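Local coordinates for cellulose binding protein (Clavibacter michiganensis, PDB 4JJO) that probably binds cellulose and loosens plant cell walls through its expansin part, within a longer protein that probably also cleaves beta-1,4-glucan chains, at residues N22-A27 / T151-W156; V110-K115 / L125-A130; A45-T50 / V63-Q68; N132-V137 / V169-Q174. All coordinates share one frame; numbering follows the deposited sequence. Where two conformers were deposited one is given.

Starting from the N terminus, the loop 22-27 opens interaction 1, which closes only at 151-156, more than 120 residues later. Within that span lie two shorter closures. Interaction 3 brings the turns of 45-50 against strand 59-69 inside the N-terminal domain, and interaction 2 pairs the two strands of a hairpin at the start of the C-terminal domain. Interaction 4 joins 132-137 to 169-174 and crosses interaction 1, since the segments of the two alternate along the chain. Interactions 2 and 4 both belong to the C-terminal domain, whereas interaction 1 ties the two domains together; the C23-C48 disulfide links it to interaction 3.

Interaction 1 (N22-A27 / T151-W156); sequences NCSMPA and TDYGYW
S24 OG donates to the backbone oxygen of Y153 at 2.6 Å, lying in the carbonyl plane. Its first torsion sets OG anti to the S24 carbonyl carbon (chi1 -53°), which also leaves it at the edge of the Y153 ring, near the ring plane and 3.9 Å from Y153 CD1. S24 CB in turn meets the edge of Y155, 4.0 Å from Y155 CE2. These two loops belong to different domains: 22-27 to the N-terminal one, of the double-psi beta-barrel clan, and 151-156 to the expansin C-terminal domain, so the contact is part of the domain interface. Backbone fits against backbone beside the serine. N22 O receives a CA-H...O contact from Y153 CA at 3.1 Å, and C23 O lies 3.6 Å from G154 CA, where the glycine, at a positive phi of 99°, has no beta carbon to hold the loops apart. Behind this, C23 is disulfide-bonded to C48, and S24 O accepts from Q126 NE2. The Y153 ring is covered on one face by T151 OG1, 3.3 Å above its centre, and Y153 OH hydrogen-bonds to K115 NZ.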
loop_
_atom_site.group_PDB
_atom_site.type_symbol
_atom_site.label_atom_id
_atom_site.label_comp_id
_atom_site.label_asym_id
_atom_site.label_seq_id
_atom_site.Cartn_x
_atom_site.Cartn_y
_atom_site.Cartn_z
ATOM N N ASN A 22 3.374 2.139 8.831
ATOM C CA ASN A 22 4.663 2.345 8.187
ATOM C C ASN A 22 4.481 2.644 6.702
ATOM O O ASN A 22 5.328 3.286 6.082
ATOM C CB ASN A 22 5.562 1.126 8.384
ATOM C CG ASN A 22 7.038 1.480 8.336
ATOM O OD1 ASN A 22 7.445 2.431 7.666
ATOM N ND2 ASN A 22 7.845 0.720 9.059
ATOM N N CYS A 23 3.364 2.189 6.140
ATOM C CA CYS A 23 3.051 2.431 4.733
ATOM C C CYS A 23 2.573 3.863 4.469
ATOM O O CYS A 23 2.370 4.251 3.318
ATOM C CB CYS A 23 1.989 1.442 4.252
ATOM S SG CYS A 23 2.550 -0.271 4.150
ATOM N N SER A 24 2.388 4.638 5.533
ATOM C CA SER A 24 1.965 6.033 5.419
ATOM C C SER A 24 0.682 6.208 4.603
ATOM O O SER A 24 0.605 7.071 3.728
ATOM C CB SER A 24 3.080 6.877 4.801
ATOM O OG SER A 24 4.296 6.696 5.504
ATOM N N MET A 25 -0.323 5.394 4.899
ATOM C CA MET A 25 -1.606 5.502 4.224
ATOM C C MET A 25 -2.278 6.827 4.578
ATOM O O MET A 25 -2.174 7.295 5.713
ATOM C CB MET A 25 -2.512 4.335 4.618
ATOM C CG MET A 25 -1.990 2.967 4.201
ATOM S SD MET A 25 -1.616 2.860 2.440
ATOM C CE MET A 25 -1.349 1.095 2.261
ATOM N N PRO A 26 -2.974 7.436 3.603
ATOM C CA PRO A 26 -3.675 8.697 3.879
ATOM C C PRO A 26 -4.684 8.550 5.016
ATOM O O PRO A 26 -4.934 9.501 5.754
ATOM C CB PRO A 26 -4.403 8.994 2.563
ATOM C CG PRO A 26 -3.668 8.238 1.528
ATOM C CD PRO A 26 -3.119 7.017 2.198
ATOM N N ALA A 27 -5.254 7.358 5.148
ATOM C CA ALA A 27 -6.259 7.101 6.167
ATOM C C ALA A 27 -6.256 5.638 6.580
ATOM O O ALA A 27 -5.934 4.757 5.787
ATOM C CB ALA A 27 -7.631 7.478 5.648
ATOM N N THR A 151 10.944 4.219 -1.095
ATOM C CA THR A 151 11.258 4.387 0.320
ATOM C C THR A 151 10.658 3.231 1.110
ATOM O O THR A 151 9.805 2.497 0.609
ATOM C CB THR A 151 10.694 5.703 0.899
ATOM O OG1 THR A 151 9.271 5.605 1.032
ATOM C CG2 THR A 151 11.052 6.895 0.019
ATOM N N ASP A 152 11.101 3.075 2.351
ATOM C CA ASP A 152 10.570 2.030 3.212
ATOM C C ASP A 152 9.335 2.511 3.975
ATOM O O ASP A 152 8.867 1.831 4.885
ATOM C CB ASP A 152 11.645 1.549 4.190
ATOM C CG ASP A 152 12.028 2.604 5.209
ATOM O OD1 ASP A 152 11.571 3.761 5.087
ATOM O OD2 ASP A 152 12.796 2.272 6.133
ATOM N N TYR A 153 8.807 3.676 3.606
ATOM C CA TYR A 153 7.619 4.205 4.274
ATOM C C TYR A 153 6.449 4.503 3.324
ATOM O O TYR A 153 5.536 5.255 3.667
ATOM C CB TYR A 153 7.965 5.444 5.110
ATOM C CG TYR A 153 8.529 6.609 4.334
ATOM C CD1 TYR A 153 7.696 7.498 3.669
ATOM C CD2 TYR A 153 9.897 6.835 4.291
ATOM C CE1 TYR A 153 8.211 8.573 2.965
ATOM C CE2 TYR A 153 10.422 7.907 3.593
ATOM C CZ TYR A 153 9.574 8.769 2.930
ATOM O OH TYR A 153 10.084 9.840 2.234
ATOM N N GLY A 154 6.475 3.909 2.135
ATOM C CA GLY A 154 5.310 3.901 1.268
ATOM C C GLY A 154 5.290 4.935 0.159
ATOM O O GLY A 154 4.292 5.057 -0.552
ATOM N N TYR A 155 6.381 5.679 0.008
ATOM C CA TYR A 155 6.487 6.663 -1.061
ATOM C C TYR A 155 7.587 6.296 -2.049
ATOM O O TYR A 155 8.373 5.374 -1.821
ATOM C CB TYR A 155 6.781 8.051 -0.489
ATOM C CG TYR A 155 5.561 8.815 -0.030
ATOM C CD1 TYR A 155 4.998 9.797 -0.832
ATOM C CD2 TYR A 155 4.978 8.561 1.206
ATOM C CE1 TYR A 155 3.888 10.505 -0.420
ATOM C CE2 TYR A 155 3.867 9.264 1.628
ATOM C CZ TYR A 155 3.326 10.234 0.809
ATOM O OH TYR A 155 2.219 10.933 1.232
ATOM N N TRP A 156 7.622 7.039 -3.148
ATOM C CA TRP A 156 8.678 6.940 -4.140
ATOM C C TRP A 156 9.274 8.329 -4.292
ATOM O O TRP A 156 8.541 9.291 -4.502
ATOM C CB TRP A 156 8.108 6.471 -5.477
ATOM C CG TRP A 156 7.574 5.082 -5.451
ATOM C CD1 TRP A 156 6.361 4.678 -4.975
ATOM C CD2 TRP A 156 8.232 3.903 -5.930
ATOM N NE1 TRP A 156 6.225 3.318 -5.126
ATOM C CE2 TRP A 156 7.359 2.820 -5.709
ATOM C CE3 TRP A 156 9.474 3.659 -6.522
ATOM C CZ2 TRP A 156 7.688 1.513 -6.066
ATOM C CZ3 TRP A 156 9.799 2.363 -6.873
ATOM C CH2 TRP A 156 8.910 1.306 -6.643
#

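Interaction 2 (V110-K115 / L125-A130); sequences VAIRVK and LQVLNA
Strands 111-114 and 125-128 run antiparallel, 156° between their directions, with A111-L128 and R113-Q126 as the hydrogen-bonded pairs and I112-V127 and V114-L125 as the non-hydrogen-bonded ones. They are the two arms of a beta hairpin in the expansin C-terminal domain. On the face carrying I112 and V114 the contact is apolar: I112 CD1 lies beside V127 CG2 at 3.7 Å, and V114 CG2 reaches L125 CD2 at 3.6 Å. I139 and L184 add to the packing on this face. On the other face A111 and L128 touch through their CB atoms, 4.1 Å apart, and next to them R113 and Q126 lie side by side, pointing the same way. A bend at chi3 (63°) swings R113 NE round to donate to Q126 OE1 at 3.0 Å, and R113 NH2 gives the same oxygen a second bond of 2.8 Å. Guanidinium and amide are nearly coplanar, 10° apart. R113 NH1 bonds to I18 O and Q126 NE2 to S24 O, both in the N-terminal domain. With two N-H groups holding OE1, the amide rotation is fixed and NE2 is directed to its own acceptor; the shared oxygen is probably polarised by the arginine charge.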
loop_
_atom_site.group_PDB
_atom_site.type_symbol
_atom_site.label_atom_id
_atom_site.label_comp_id
_atom_site.label_asym_id
_atom_site.label_seq_id
_atom_site.Cartn_x
_atom_site.Cartn_y
_atom_site.Cartn_z
ATOM N N VAL A 110 -6.567 4.017 -9.755
ATOM C CA VAL A 110 -5.270 4.459 -9.269
ATOM C C VAL A 110 -5.319 5.931 -8.878
ATOM O O VAL A 110 -5.966 6.739 -9.541
ATOM C CB VAL A 110 -4.188 4.254 -10.346
ATOM C CG1 VAL A 110 -2.870 4.886 -9.920
ATOM C CG2 VAL A 110 -4.006 2.772 -10.634
ATOM N N ALA A 111 -4.648 6.265 -7.782
ATOM C CA ALA A 111 -4.501 7.655 -7.370
ATOM C C ALA A 111 -3.053 7.929 -7.003
ATOM O O ALA A 111 -2.296 7.011 -6.692
ATOM C CB ALA A 111 -5.418 7.971 -6.200
ATOM N N ILE A 112 -2.679 9.200 -7.047
ATOM C CA ILE A 112 -1.334 9.622 -6.688
ATOM C C ILE A 112 -1.422 10.721 -5.645
ATOM O O ILE A 112 -2.173 11.683 -5.819
ATOM C CB ILE A 112 -0.578 10.182 -7.907
ATOM C CG1 ILE A 112 -0.423 9.114 -8.992
ATOM C CG2 ILE A 112 0.782 10.731 -7.495
ATOM C CD1 ILE A 112 0.285 7.867 -8.541
ATOM N N ARG A 113 -0.670 10.576 -4.559
ATOM C CA ARG A 113 -0.536 11.656 -3.592
ATOM C C ARG A 113 0.902 12.138 -3.554
ATOM O O ARG A 113 1.819 11.378 -3.235
ATOM C CB ARG A 113 -0.977 11.225 -2.190
ATOM C CG ARG A 113 -0.772 12.322 -1.152
ATOM C CD ARG A 113 -1.452 12.033 0.176
ATOM N NE ARG A 113 -0.917 10.843 0.834
ATOM C CZ ARG A 113 -0.931 10.638 2.148
ATOM N NH1 ARG A 113 -1.447 11.544 2.968
ATOM N NH2 ARG A 113 -0.421 9.521 2.647
ATOM N N VAL A 114 1.097 13.404 -3.896
ATOM C CA VAL A 114 2.402 14.024 -3.766
ATOM C C VAL A 114 2.653 14.271 -2.285
ATOM O O VAL A 114 1.774 14.761 -1.577
ATOM C CB VAL A 114 2.478 15.356 -4.529
ATOM C CG1 VAL A 114 3.837 15.997 -4.333
ATOM C CG2 VAL A 114 2.200 15.137 -6.007
ATOM N N LYS A 115 3.846 13.920 -1.817
ATOM C CA LYS A 115 4.187 14.088 -0.415
ATOM C C LYS A 115 4.248 15.563 -0.056
ATOM O O LYS A 115 4.703 16.385 -0.853
ATOM C CB LYS A 115 5.541 13.447 -0.114
ATOM C CG LYS A 115 5.835 13.347 1.374
ATOM C CD LYS A 115 7.212 12.779 1.654
ATOM C CE LYS A 115 7.395 12.563 3.149
ATOM N NZ LYS A 115 8.788 12.204 3.531
ATOM N N LEU A 125 6.198 10.626 -4.256
ATOM C CA LEU A 125 4.890 10.218 -4.746
ATOM C C LEU A 125 4.462 8.924 -4.079
ATOM O O LEU A 125 5.262 8.006 -3.895
ATOM C CB LEU A 125 4.905 10.002 -6.260
ATOM C CG LEU A 125 5.238 11.176 -7.177
ATOM C CD1 LEU A 125 5.027 10.745 -8.615
ATOM C CD2 LEU A 125 4.390 12.389 -6.854
ATOM N N GLN A 126 3.188 8.860 -3.721
ATOM C CA GLN A 126 2.599 7.639 -3.210
ATOM C C GLN A 126 1.548 7.150 -4.193
ATOM O O GLN A 126 0.685 7.919 -4.622
ATOM C CB GLN A 126 1.970 7.898 -1.847
ATOM C CG GLN A 126 1.196 6.723 -1.289
ATOM C CD GLN A 126 0.681 6.995 0.101
ATOM O OE1 GLN A 126 -0.034 7.971 0.327
ATOM N NE2 GLN A 126 1.059 6.144 1.051
ATOM N N VAL A 127 1.627 5.875 -4.557
ATOM C CA VAL A 127 0.670 5.292 -5.483
ATOM C C VAL A 127 -0.371 4.499 -4.713
ATOM O O VAL A 127 -0.043 3.574 -3.967
ATOM C CB VAL A 127 1.354 4.370 -6.501
ATOM C CG1 VAL A 127 0.331 3.830 -7.486
ATOM C CG2 VAL A 127 2.458 5.117 -7.231
ATOM N N LEU A 128 -1.630 4.871 -4.902
ATOM C CA LEU A 128 -2.730 4.250 -4.188
ATOM C C LEU A 128 -3.553 3.377 -5.125
ATOM O O LEU A 128 -3.797 3.741 -6.275
ATOM C CB LEU A 128 -3.612 5.335 -3.569
ATOM C CG LEU A 128 -2.860 6.283 -2.630
ATOM C CD1 LEU A 128 -3.607 7.596 -2.459
ATOM C CD2 LEU A 128 -2.631 5.615 -1.287
ATOM N N ASN A 129 -3.957 2.213 -4.628
ATOM C CA ASN A 129 -4.910 1.357 -5.327
ATOM C C ASN A 129 -4.357 0.646 -6.564
ATOM O O ASN A 129 -5.109 0.294 -7.475
ATOM C CB ASN A 129 -6.146 2.174 -5.700
ATOM C CG ASN A 129 -6.710 2.938 -4.520
ATOM O OD1 ASN A 129 -6.791 2.416 -3.407
ATOM N ND2 ASN A 129 -7.090 4.187 -4.751
ATOM N N ALA A 130 -3.048 0.429 -6.596
ATOM C CA ALA A 130 -2.457 -0.407 -7.635
ATOM C C ALA A 130 -2.946 -1.847 -7.482
ATOM O O ALA A 130 -3.039 -2.588 -8.460
ATOM C CB ALA A 130 -0.941 -0.350 -7.571
#

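Interaction 3 (A45-T50 / V63-Q68); sequences AAACGT and VQVADQ
Two overlapping beta turns, type I from A45 to C48 and type II from A47 to T50, bring the chain alongside strand 59-69 in the N-terminal domain, whose family belongs to the double-psi beta-barrel clan. Two backbone hydrogen bonds join the turns to the strand. V65 N donates to T50 O at 2.8 Å, and G49 N gives a longer bond of 3.3 Å to V65 O, so both polar backbone groups of V65 are engaged. The glycine takes the positive phi (89°) of the third position in the type II turn. Side-chain packing centres on V65, whose CB is directed at the turns: CG1 makes an apolar contact with A47 CB at 4.1 Å, while CG2 lies beside the T50 hydroxyl, 3.6 Å from OG1. V35, V37 and L52 pack on the same valine. A single water bridges the segments, donating to G49 O and to Q64 OE1, the tip of an extended side chain. C48 CB is directed away from the strand. Within the turns, A47 O is gripped twice: T50 N reaches it at 3.1 Å, and T50 OG1, set between its own backbone N and carbonyl carbon (chi1 68°), donates in the carbonyl plane at 2.7 Å, on a lone pair.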
loop_
_atom_site.group_PDB
_atom_site.type_symbol
_atom_site.label_atom_id
_atom_site.label_comp_id
_atom_site.label_asym_id
_atom_site.label_seq_id
_atom_site.Cartn_x
_atom_site.Cartn_y
_atom_site.Cartn_z
ATOM N N ALA A 45 8.565 -2.027 2.139
ATOM C CA ALA A 45 7.336 -1.306 1.811
ATOM C C ALA A 45 6.732 -1.733 0.471
ATOM O O ALA A 45 5.713 -1.189 0.046
ATOM C CB ALA A 45 7.568 0.199 1.838
ATOM N N ALA A 46 7.340 -2.711 -0.191
ATOM C CA ALA A 46 6.814 -3.187 -1.470
ATOM C C ALA A 46 5.460 -3.882 -1.291
ATOM O O ALA A 46 4.671 -3.976 -2.228
ATOM C CB ALA A 46 7.809 -4.119 -2.138
ATOM N N ALA A 47 5.197 -4.362 -0.081
ATOM C CA ALA A 47 3.928 -5.020 0.214
ATOM C C ALA A 47 2.813 -4.010 0.480
ATOM O O ALA A 47 1.637 -4.366 0.491
ATOM C CB ALA A 47 4.083 -5.951 1.403
ATOM N N CYS A 48 3.180 -2.753 0.699
ATOM C CA CYS A 48 2.189 -1.726 1.002
ATOM C C CYS A 48 1.118 -1.657 -0.078
ATOM O O CYS A 48 1.421 -1.691 -1.271
ATOM C CB CYS A 48 2.859 -0.365 1.159
ATOM S SG CYS A 48 3.890 -0.261 2.624
ATOM N N GLY A 49 -0.136 -1.579 0.355
ATOM C CA GLY A 49 -1.259 -1.431 -0.553
ATOM C C GLY A 49 -1.837 -2.747 -1.034
ATOM O O GLY A 49 -2.939 -2.776 -1.584
ATOM N N THR A 50 -1.102 -3.838 -0.843
ATOM C CA THR A 50 -1.595 -5.150 -1.242
ATOM C C THR A 50 -2.583 -5.674 -0.209
ATOM O O THR A 50 -2.715 -5.121 0.881
ATOM C CB THR A 50 -0.458 -6.179 -1.425
ATOM O OG1 THR A 50 0.144 -6.479 -0.158
ATOM C CG2 THR A 50 0.593 -5.661 -2.395
ATOM N N VAL A 63 -7.771 -8.132 4.323
ATOM C CA VAL A 63 -7.133 -7.010 5.002
ATOM C C VAL A 63 -6.110 -6.314 4.109
ATOM O O VAL A 63 -5.432 -6.952 3.302
ATOM C CB VAL A 63 -6.438 -7.460 6.309
ATOM C CG1 VAL A 63 -7.466 -7.884 7.345
ATOM C CG2 VAL A 63 -5.447 -8.583 6.036
ATOM N N GLN A 64 -6.014 -4.996 4.257
ATOM C CA GLN A 64 -5.026 -4.210 3.534
ATOM C C GLN A 64 -3.716 -4.186 4.314
ATOM O O GLN A 64 -3.703 -3.903 5.512
ATOM C CB GLN A 64 -5.527 -2.777 3.329
ATOM C CG GLN A 64 -4.512 -1.856 2.662
ATOM C CD GLN A 64 -5.033 -0.443 2.414
ATOM O OE1 GLN A 64 -4.390 0.346 1.722
ATOM N NE2 GLN A 64 -6.191 -0.117 2.978
ATOM N N VAL A 65 -2.616 -4.494 3.638
ATOM C CA VAL A 65 -1.306 -4.401 4.264
ATOM C C VAL A 65 -0.971 -2.927 4.445
ATOM O O VAL A 65 -0.853 -2.183 3.473
ATOM C CB VAL A 65 -0.217 -5.086 3.426
ATOM C CG1 VAL A 65 1.157 -4.779 3.999
ATOM C CG2 VAL A 65 -0.448 -6.589 3.372
ATOM N N ALA A 66 -0.821 -2.509 5.698
ATOM C CA ALA A 66 -0.725 -1.093 6.019
ATOM C C ALA A 66 0.463 -0.757 6.908
ATOM O O ALA A 66 0.744 0.418 7.143
ATOM C CB ALA A 66 -1.999 -0.651 6.705
ATOM N N ASP A 67 1.162 -1.772 7.404
ATOM C CA ASP A 67 2.121 -1.550 8.479
ATOM C C ASP A 67 3.172 -2.654 8.543
ATOM O O ASP A 67 3.021 -3.706 7.922
ATOM C CB ASP A 67 1.369 -1.491 9.811
ATOM C CG ASP A 67 2.055 -0.611 10.841
ATOM O OD1 ASP A 67 3.205 -0.182 10.607
ATOM O OD2 ASP A 67 1.432 -0.343 11.892
ATOM N N GLN A 68 4.231 -2.403 9.308
ATOM C CA GLN A 68 5.272 -3.396 9.541
ATOM C C GLN A 68 5.282 -3.844 10.998
ATOM O O GLN A 68 5.302 -3.021 11.913
ATOM C CB GLN A 68 6.647 -2.830 9.174
ATOM C CG GLN A 68 7.815 -3.725 9.586
ATOM C CD GLN A 68 9.151 -3.294 8.994
ATOM O OE1 GLN A 68 10.113 -4.059 9.008
ATOM N NE2 GLN A 68 9.218 -2.070 8.481
HETATM O O HOH W 1 -4.550 -0.526 -0.992
#

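Interaction 4 (N132-V137 / V169-Q174); sequences NRIDRV and VKVTDQ
Q174 folds back over the R133 backbone, and its side chain can be followed atom by atom. CB and CG both lie 3.6 Å from R133 O, the oxygen that accepts a hydrogen bond from Q174 N. CG sits between the Q174 backbone N and carbonyl carbon (chi1 59°); from there the chain extends, taking CD to 3.7 Å from R133 CB. At the tip, OE1 accepts from R133 N at 2.9 Å and also touches N132 CB. The glutamine thus satisfies the R133 N-H with its amide oxygen and the R133 carbonyl with its own backbone N-H. Further along, the pairing of strand 134-137 with strand 169-173 is interrupted by a classic beta bulge: D135 N and R136 N both donate to T172 O, at 2.9 and 3.3 Å, and T172 N returns a bond to R136 O. R136 runs alongside T172, whose CG2 lies 3.7 Å above the guanidinium plane, offset toward the rim; in that plane, R136 NH1 forms a salt bridge with D135 OD2. At the strand end a water links N132 ND2 to D173 OD2; N132 ND2 also hydrogen-bonds to D104 OD1, and D173 OD2 forms a salt bridge with R177. Strand 167-173 lies between strands 134-141 and 178-184 in the antiparallel sheet of the C-terminal domain. I134, V137 and V171 all pack against V127 of strand 124-128, and W156 of strand 156-157 touches I134 and V137.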
loop_
_atom_site.group_PDB
_atom_site.type_symbol
_atom_site.label_atom_id
_atom_site.label_comp_id
_atom_site.label_asym_id
_atom_site.label_seq_id
_atom_site.Cartn_x
_atom_site.Cartn_y
_atom_site.Cartn_z
ATOM N N ASN A 132 -1.688 -4.601 -6.530
ATOM C CA ASN A 132 -0.578 -5.529 -6.373
ATOM C C ASN A 132 0.700 -4.758 -6.051
ATOM O O ASN A 132 0.660 -3.541 -5.849
ATOM C CB ASN A 132 -0.390 -6.354 -7.649
ATOM C CG ASN A 132 -1.674 -7.017 -8.112
ATOM O OD1 ASN A 132 -2.102 -8.027 -7.556
ATOM N ND2 ASN A 132 -2.290 -6.450 -9.142
ATOM N N ARG A 133 1.829 -5.456 -5.998
ATOM C CA ARG A 133 3.107 -4.789 -5.770
ATOM C C ARG A 133 3.490 -3.946 -6.977
ATOM O O ARG A 133 3.235 -4.322 -8.122
ATOM C CB ARG A 133 4.221 -5.794 -5.469
ATOM C CG ARG A 133 4.042 -6.564 -4.172
ATOM C CD ARG A 133 5.358 -7.166 -3.693
ATOM N NE ARG A 133 5.206 -7.861 -2.418
ATOM C CZ ARG A 133 6.216 -8.268 -1.655
ATOM N NH1 ARG A 133 7.472 -8.050 -2.024
ATOM N NH2 ARG A 133 5.970 -8.894 -0.511
ATOM N N ILE A 134 4.103 -2.801 -6.704
ATOM C CA ILE A 134 4.582 -1.907 -7.746
ATOM C C ILE A 134 6.073 -2.147 -7.941
ATOM O O ILE A 134 6.833 -2.168 -6.975
ATOM C CB ILE A 134 4.330 -0.435 -7.363
ATOM C CG1 ILE A 134 2.829 -0.141 -7.386
ATOM C CG2 ILE A 134 5.069 0.505 -8.301
ATOM C CD1 ILE A 134 2.457 1.211 -6.814
ATOM N N ASP A 135 6.486 -2.338 -9.191
ATOM C CA ASP A 135 7.876 -2.647 -9.495
ATOM C C ASP A 135 8.700 -1.372 -9.651
ATOM O O ASP A 135 9.832 -1.290 -9.179
ATOM C CB ASP A 135 7.981 -3.488 -10.768
ATOM C CG ASP A 135 9.416 -3.844 -11.111
ATOM O OD1 ASP A 135 9.923 -4.857 -10.583
ATOM O OD2 ASP A 135 10.039 -3.112 -11.909
ATOM N N ARG A 136 8.135 -0.384 -10.333
ATOM C CA ARG A 136 8.826 0.888 -10.511
ATOM C C ARG A 136 7.879 2.041 -10.796
ATOM O O ARG A 136 6.760 1.851 -11.264
ATOM C CB ARG A 136 9.875 0.783 -11.621
ATOM C CG ARG A 136 9.413 0.063 -12.877
ATOM C CD ARG A 136 10.584 -0.141 -13.820
ATOM N NE ARG A 136 10.178 -0.300 -15.213
ATOM C CZ ARG A 136 9.760 -1.440 -15.755
ATOM N NH1 ARG A 136 9.669 -2.545 -15.024
ATOM N NH2 ARG A 136 9.420 -1.474 -17.037
ATOM N N VAL A 137 8.358 3.243 -10.498
ATOM C CA VAL A 137 7.603 4.472 -10.708
ATOM C C VAL A 137 8.531 5.475 -11.372
ATOM O O VAL A 137 9.645 5.693 -10.904
ATOM C CB VAL A 137 7.092 5.052 -9.373
ATOM C CG1 VAL A 137 6.428 6.403 -9.588
ATOM C CG2 VAL A 137 6.132 4.079 -8.706
ATOM N N VAL A 169 3.309 10.525 -14.899
ATOM C CA VAL A 169 3.872 9.464 -14.077
ATOM C C VAL A 169 3.557 8.097 -14.659
ATOM O O VAL A 169 2.404 7.789 -14.959
ATOM C CB VAL A 169 3.319 9.526 -12.641
ATOM C CG1 VAL A 169 3.884 8.387 -11.803
ATOM C CG2 VAL A 169 3.637 10.868 -12.006
ATOM N N LYS A 170 4.591 7.278 -14.815
ATOM C CA LYS A 170 4.415 5.914 -15.284
ATOM C C LYS A 170 4.631 4.931 -14.147
ATOM O O LYS A 170 5.692 4.905 -13.524
ATOM C CB LYS A 170 5.377 5.595 -16.423
ATOM C CG LYS A 170 5.234 4.175 -16.935
ATOM C CD LYS A 170 5.590 4.071 -18.401
ATOM C CE LYS A 170 7.017 4.514 -18.663
ATOM N NZ LYS A 170 7.370 4.363 -20.099
ATOM N N VAL A 171 3.611 4.119 -13.890
ATOM C CA VAL A 171 3.670 3.115 -12.842
ATOM C C VAL A 171 3.548 1.722 -13.454
ATOM O O VAL A 171 2.575 1.414 -14.146
ATOM C CB VAL A 171 2.553 3.325 -11.809
ATOM C CG1 VAL A 171 2.718 2.365 -10.644
ATOM C CG2 VAL A 171 2.556 4.765 -11.316
ATOM N N THR A 172 4.551 0.890 -13.194
ATOM C CA THR A 172 4.588 -0.474 -13.707
ATOM C C THR A 172 4.486 -1.437 -12.530
ATOM O O THR A 172 5.232 -1.311 -11.562
ATOM C CB THR A 172 5.901 -0.744 -14.462
ATOM O OG1 THR A 172 6.130 0.292 -15.425
ATOM C CG2 THR A 172 5.858 -2.094 -15.170
ATOM N N ASP A 173 3.569 -2.397 -12.606
ATOM C CA ASP A 173 3.367 -3.314 -11.489
ATOM C C ASP A 173 4.220 -4.571 -11.635
ATOM O O ASP A 173 4.917 -4.747 -12.631
ATOM C CB ASP A 173 1.883 -3.667 -11.316
ATOM C CG ASP A 173 1.332 -4.523 -12.449
ATOM O OD1 ASP A 173 2.118 -5.105 -13.226
ATOM O OD2 ASP A 173 0.089 -4.624 -12.545
ATOM N N GLN A 174 4.157 -5.437 -10.630
ATOM C CA GLN A 174 4.999 -6.629 -10.575
ATOM C C GLN A 174 4.766 -7.587 -11.743
ATOM O O GLN A 174 5.577 -8.480 -11.993
ATOM C CB GLN A 174 4.763 -7.372 -9.257
ATOM C CG GLN A 174 3.323 -7.810 -9.037
ATOM C CD GLN A 174 3.137 -8.574 -7.740
ATOM O OE1 GLN A 174 2.414 -8.134 -6.844
ATOM N NE2 GLN A 174 3.785 -9.728 -7.634
HETATM O O HOH W 2 -1.339 -3.925 -10.155
#